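PDB 4AK9: cpftsy from Physcomitrella patens, which probably serves as the GTP-binding receptor for the chloroplast signal recognition particle, helping deliver proteins to the thylakoid membrane. Local coordinates for residues L252-R256 with V284-L288; M120-V124 with D206-L211. All coordinates share one frame. Residue numbers count along the deposited sequence, not the author numbering.

Contact 1. Residues L252-R256 with V284-L288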
loop_
_atom_site.group_PDB
_atom_site.type_symbol
_atom_site.label_atom_id
_atom_site.label_comp_id
_atom_site.label_asym_id
_atom_site.label_seq_id
_atom_site.Cartn_x
_atom_site.Cartn_y
_atom_site.Cartn_z
ATOM N N LEU A 252 8.271 1.187 -3.518
ATOM C CA LEU A 252 8.572 1.796 -4.814
ATOM C C LEU A 252 9.330 3.122 -4.686
ATOM O O LEU A 252 10.158 3.422 -5.546
ATOM C CB LEU A 252 7.294 2.035 -5.642
ATOM C CG LEU A 252 6.887 1.052 -6.739
ATOM C CD1 LEU A 252 7.012 -0.387 -6.314
ATOM C CD2 LEU A 252 5.440 1.349 -7.184
ATOM N N ALA A 253 9.070 3.888 -3.624
ATOM C CA ALA A 253 9.744 5.185 -3.441
ATOM C C ALA A 253 11.256 5.004 -3.275
ATOM O O ALA A 253 12.059 5.601 -4.012
ATOM C CB ALA A 253 9.144 5.959 -2.254
ATOM N N GLN A 254 11.653 4.136 -2.351
ATOM C CA GLN A 254 13.082 3.915 -2.143
ATOM C C GLN A 254 13.706 3.154 -3.333
ATOM O O GLN A 254 14.891 3.334 -3.636
ATOM C CB GLN A 254 13.346 3.221 -0.793
ATOM C CG GLN A 254 12.858 1.819 -0.750
ATOM C CD GLN A 254 12.889 1.247 0.641
ATOM O OE1 GLN A 254 13.699 0.370 0.930
ATOM N NE2 GLN A 254 11.993 1.733 1.520
ATOM N N ALA A 255 12.925 2.345 -4.050
ATOM C CA ALA A 255 13.470 1.654 -5.225
ATOM C C ALA A 255 13.820 2.614 -6.363
ATOM O O ALA A 255 14.855 2.475 -7.045
ATOM C CB ALA A 255 12.535 0.588 -5.710
ATOM N N ARG A 256 12.942 3.586 -6.593
ATOM C CA ARG A 256 13.219 4.611 -7.593
ATOM C C ARG A 256 14.452 5.426 -7.216
ATOM O O ARG A 256 15.296 5.703 -8.071
ATOM C CB ARG A 256 12.024 5.551 -7.710
ATOM C CG ARG A 256 10.833 4.867 -8.337
ATOM C CD ARG A 256 9.704 5.851 -8.648
ATOM N NE ARG A 256 8.823 5.263 -9.648
ATOM C CZ ARG A 256 7.632 4.735 -9.388
ATOM N NH1 ARG A 256 7.138 4.758 -8.148
ATOM N NH2 ARG A 256 6.926 4.212 -10.384
ATOM N N VAL A 284 6.306 -3.873 -8.598
ATOM C CA VAL A 284 7.689 -3.405 -8.751
ATOM C C VAL A 284 8.273 -3.805 -10.109
ATOM O O VAL A 284 8.937 -3.005 -10.770
ATOM C CB VAL A 284 8.607 -3.778 -7.523
ATOM C CG1 VAL A 284 9.067 -5.198 -7.588
ATOM C CG2 VAL A 284 9.854 -2.892 -7.521
ATOM N N VAL A 285 7.985 -5.010 -10.568
ATOM C CA VAL A 285 8.489 -5.449 -11.877
ATOM C C VAL A 285 7.837 -4.614 -12.980
ATOM O O VAL A 285 8.515 -4.124 -13.881
ATOM C CB VAL A 285 8.236 -6.941 -12.093
ATOM C CG1 VAL A 285 8.596 -7.346 -13.562
ATOM C CG2 VAL A 285 9.066 -7.749 -11.093
ATOM N N ASP A 286 6.520 -4.433 -12.878
ATOM C CA ASP A 286 5.753 -3.639 -13.839
ATOM C C ASP A 286 6.215 -2.181 -13.918
ATOM O O ASP A 286 6.467 -1.643 -15.016
ATOM C CB ASP A 286 4.260 -3.711 -13.503
ATOM C CG ASP A 286 3.403 -2.927 -14.494
ATOM O OD1 ASP A 286 3.719 -2.957 -15.715
ATOM O OD2 ASP A 286 2.441 -2.248 -14.050
ATOM N N GLU A 287 6.363 -1.526 -12.771
ATOM C CA GLU A 287 6.702 -0.119 -12.749
ATOM C C GLU A 287 8.156 0.162 -13.050
ATOM O O GLU A 287 8.450 1.188 -13.678
ATOM C CB GLU A 287 6.351 0.513 -11.387
ATOM C CG GLU A 287 4.829 0.634 -11.106
ATOM C CD GLU A 287 4.168 1.737 -11.930
ATOM O OE1 GLU A 287 4.803 2.808 -12.123
ATOM O OE2 GLU A 287 3.021 1.534 -12.405
ATOM N N LEU A 288 9.075 -0.711 -12.613
ATOM C CA LEU A 288 10.517 -0.405 -12.717
ATOM C C LEU A 288 11.236 -1.118 -13.861
ATOM O O LEU A 288 12.392 -0.773 -14.209
ATOM C CB LEU A 288 11.287 -0.656 -11.383
ATOM C CG LEU A 288 10.849 0.097 -10.095
ATOM C CD1 LEU A 288 12.077 0.544 -9.319
ATOM C CD2 LEU A 288 9.952 1.298 -10.351
HETATM O O HOH W 1 8.102 3.952 -13.630
#

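Contact 2. Residues M120-V124 with D206-L211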
loop_
_atom_site.group_PDB
_atom_site.type_symbol
_atom_site.label_atom_id
_atom_site.label_comp_id
_atom_site.label_asym_id
_atom_site.label_seq_id
_atom_site.Cartn_x
_atom_site.Cartn_y
_atom_site.Cartn_z
ATOM N N MET A 120 27.125 -6.493 -5.715
ATOM C CA MET A 120 26.932 -5.476 -4.696
ATOM C C MET A 120 25.493 -5.529 -4.178
ATOM O O MET A 120 24.551 -5.610 -4.960
ATOM C CB MET A 120 27.248 -4.076 -5.226
ATOM C CG MET A 120 28.723 -3.855 -5.504
ATOM S SD MET A 120 28.953 -2.259 -6.339
ATOM C CE MET A 120 28.752 -1.067 -5.023
ATOM N N ILE A 121 25.339 -5.546 -2.863
ATOM C CA ILE A 121 24.014 -5.602 -2.247
ATOM C C ILE A 121 23.734 -4.197 -1.726
ATOM O O ILE A 121 24.529 -3.617 -0.949
ATOM C CB ILE A 121 23.981 -6.598 -1.070
ATOM C CG1 ILE A 121 24.355 -8.017 -1.504
ATOM C CG2 ILE A 121 22.653 -6.504 -0.268
ATOM C CD1 ILE A 121 23.833 -8.508 -2.828
ATOM N N VAL A 122 22.628 -3.593 -2.165
ATOM C CA VAL A 122 22.325 -2.232 -1.722
ATOM C C VAL A 122 20.914 -2.131 -1.127
ATOM O O VAL A 122 20.103 -3.050 -1.279
ATOM C CB VAL A 122 22.435 -1.210 -2.892
ATOM C CG1 VAL A 122 23.860 -1.246 -3.488
ATOM C CG2 VAL A 122 21.431 -1.563 -3.973
ATOM N N GLY A 123 20.633 -1.022 -0.457
ATOM C CA GLY A 123 19.315 -0.836 0.152
ATOM C C GLY A 123 19.345 -0.111 1.476
ATOM O O GLY A 123 20.403 0.272 1.972
ATOM N N VAL A 124 18.171 0.078 2.068
ATOM C CA VAL A 124 18.091 0.964 3.227
ATOM C C VAL A 124 18.389 0.267 4.536
ATOM O O VAL A 124 18.893 0.881 5.472
ATOM C CB VAL A 124 16.707 1.665 3.341
ATOM C CG1 VAL A 124 16.210 2.073 1.973
ATOM C CG2 VAL A 124 15.696 0.768 4.030
ATOM N N ASP A 206 28.665 -5.771 0.919
ATOM C CA ASP A 206 27.670 -4.967 1.624
ATOM C C ASP A 206 27.992 -3.507 1.379
ATOM O O ASP A 206 29.134 -3.160 1.089
ATOM C CB ASP A 206 27.699 -5.266 3.116
ATOM C CG ASP A 206 26.429 -4.801 3.836
ATOM O OD1 ASP A 206 25.465 -4.356 3.151
ATOM O OD2 ASP A 206 26.395 -4.907 5.084
ATOM N N THR A 207 26.981 -2.644 1.459
ATOM C CA THR A 207 27.179 -1.206 1.243
ATOM C C THR A 207 26.360 -0.430 2.260
ATOM O O THR A 207 25.403 -0.970 2.846
ATOM C CB THR A 207 26.707 -0.755 -0.167
ATOM O OG1 THR A 207 25.314 -1.105 -0.344
ATOM C CG2 THR A 207 27.527 -1.419 -1.262
ATOM N N SER A 208 26.711 0.837 2.467
ATOM C CA SER A 208 25.929 1.654 3.390
ATOM C C SER A 208 24.677 2.166 2.679
ATOM O O SER A 208 24.673 2.364 1.461
ATOM C CB SER A 208 26.755 2.814 3.926
ATOM O OG SER A 208 27.944 2.330 4.522
ATOM N N GLY A 209 23.601 2.366 3.426
ATOM C CA GLY A 209 22.401 2.947 2.831
ATOM C C GLY A 209 21.440 3.392 3.908
ATOM O O GLY A 209 21.474 2.851 5.017
ATOM N N ARG A 210 20.629 4.397 3.591
ATOM C CA ARG A 210 19.599 4.880 4.490
ATOM C C ARG A 210 18.254 4.921 3.767
ATOM O O ARG A 210 18.186 4.813 2.551
ATOM C CB ARG A 210 19.940 6.292 4.972
ATOM C CG ARG A 210 21.274 6.390 5.711
ATOM C CD ARG A 210 21.131 6.124 7.216
ATOM N NE ARG A 210 20.119 6.954 7.897
ATOM C CZ ARG A 210 20.023 8.292 7.845
ATOM N NH1 ARG A 210 20.869 9.026 7.121
ATOM N NH2 ARG A 210 19.057 8.911 8.531
ATOM N N LEU A 211 17.201 5.119 4.539
ATOM C CA LEU A 211 15.860 5.226 3.972
ATOM C C LEU A 211 15.749 6.413 3.053
ATOM O O LEU A 211 15.139 6.332 1.984
ATOM C CB LEU A 211 14.863 5.353 5.103
ATOM C CG LEU A 211 13.407 5.372 4.650
ATOM C CD1 LEU A 211 13.103 4.167 3.769
ATOM C CD2 LEU A 211 12.575 5.370 5.928
HETATM O O HOH W 2 23.000 0.624 -0.030
#

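Contact 1. Residues L252-R256 with V284-L288
Start at Leu252, on helix 251-261. Its CB sets off sideways, but the isobutyl end swings over to helix 280-288, with CD1 3.9 Å from Val284 CB and CD2 4.0 Å from Glu287 CG. The next two residues turn from this partner to the second subunit: Ala253 packs on Pro63 of that subunit, and Gln254 makes a weak hydrogen bond to its Glu54. Ala255 points its CB toward the other helix, 3.6 Å from Leu288 CD1, and also touches Leu241 of strand 238-244. One turn after Leu252, Arg256 extends with chi2 and chi3 both t, running back along its own helix to bring the guanidinium to Glu287. NH2 forms a salt bridge with Glu287 OE1 (3.1 Å) near the guanidinium plane, while Leu288 CD2 lies over one of its faces, 4.2 Å from NE. Water 1 donates to Glu287 O (2.8 Å) and takes a weak bond from Arg256 NH2 (3.5 Å).

The short axes pass 11.3 Å apart at -43°, too far for the backbones to meet, so side chains do the bridging. Successive beta-alpha-beta crossovers of the sheet's parallel part supply the two helices, and Val284 and Leu288 both rest on Phe267 of the intervening strand 266-270. Glu287 also has a long, weak ion pair with Lys64, near the Asp286-Lys68 salt bridge. The chemistry is therefore graded: aliphatic packing seals the side next to the sheet, and an ion pair with its water closes the outer edge, where Arg256 is exposed.

Contact 2. Residues M120-V124 with D206-L211
Thr207 is the side chain to look at first. Its CB points at strand 117-123, and the p rotamer brings OG1 to Ile121 O, to which it donates a 2.7 Å hydrogen bond, while CG2 faces Met120 CE at 4.0 Å. Water 2 donates to the same OG1 (2.9 Å) and to Ser208 O (2.8 Å) and accepts from Gly123 N (2.9 Å), bridging backbones that form no direct hydrogen bond with each other. Asp206, in the t rotamer, folds its carboxylate back so that OD1 takes a weak 2.8 Å bond from Thr207 N.

Further on, two glycines meet. Gly123 has a phi of 144°, where a CB would jam against the preceding carbonyl; at Gly209 a CB would clash with Gly123 O, which instead receives a CA-H...O contact from Gly209 CA (3.4 Å). Val124, in the m rotamer, sets CG1 3.4 Å from Arg210 O and 4.2 Å from Leu211 CD1. Arg210 points its CB away; with chi1 to chi3 all m, its NE forms a salt bridge with Asp50 of the second subunit.

Sequence and position suggest the start of a Walker A P-loop at Gly123, facing the DTxGR (G3) motif of SRP-type GTPases at 206-210; Lys129 bonds to both Gly123 O and Thr207 O. Strand 117-123 runs between strands 202-205 and 238-244. On one face of the sheet, Ile121 and Asp206 meet Leu133 of helix 126-142; on the other, Val122 and Thr207 share Leu221 of helix 215-231, with Met120 against Cys224.

Both contacts belong to the GTPase domain, but at different depths. Contact 2 is buried, joining a central strand to the loop that follows its neighbour, and depends on backbone carbonyls, glycines, a hydroxyl and a bound water. Contact 1 joins two helices flanking the sheet, is only partly buried, and has no direct hydrogen bond between its segments: side-chain packing and a salt bridge hold it. Their centres lie about 16 Å apart, yet they touch through Gln254, whose OE1 is 3.2 Å from Val124 CG1 and whose NE2 is 3.5 Å from Leu211 CD1. The two share no helix or strand, though Glu54 of the second subunit reaches both.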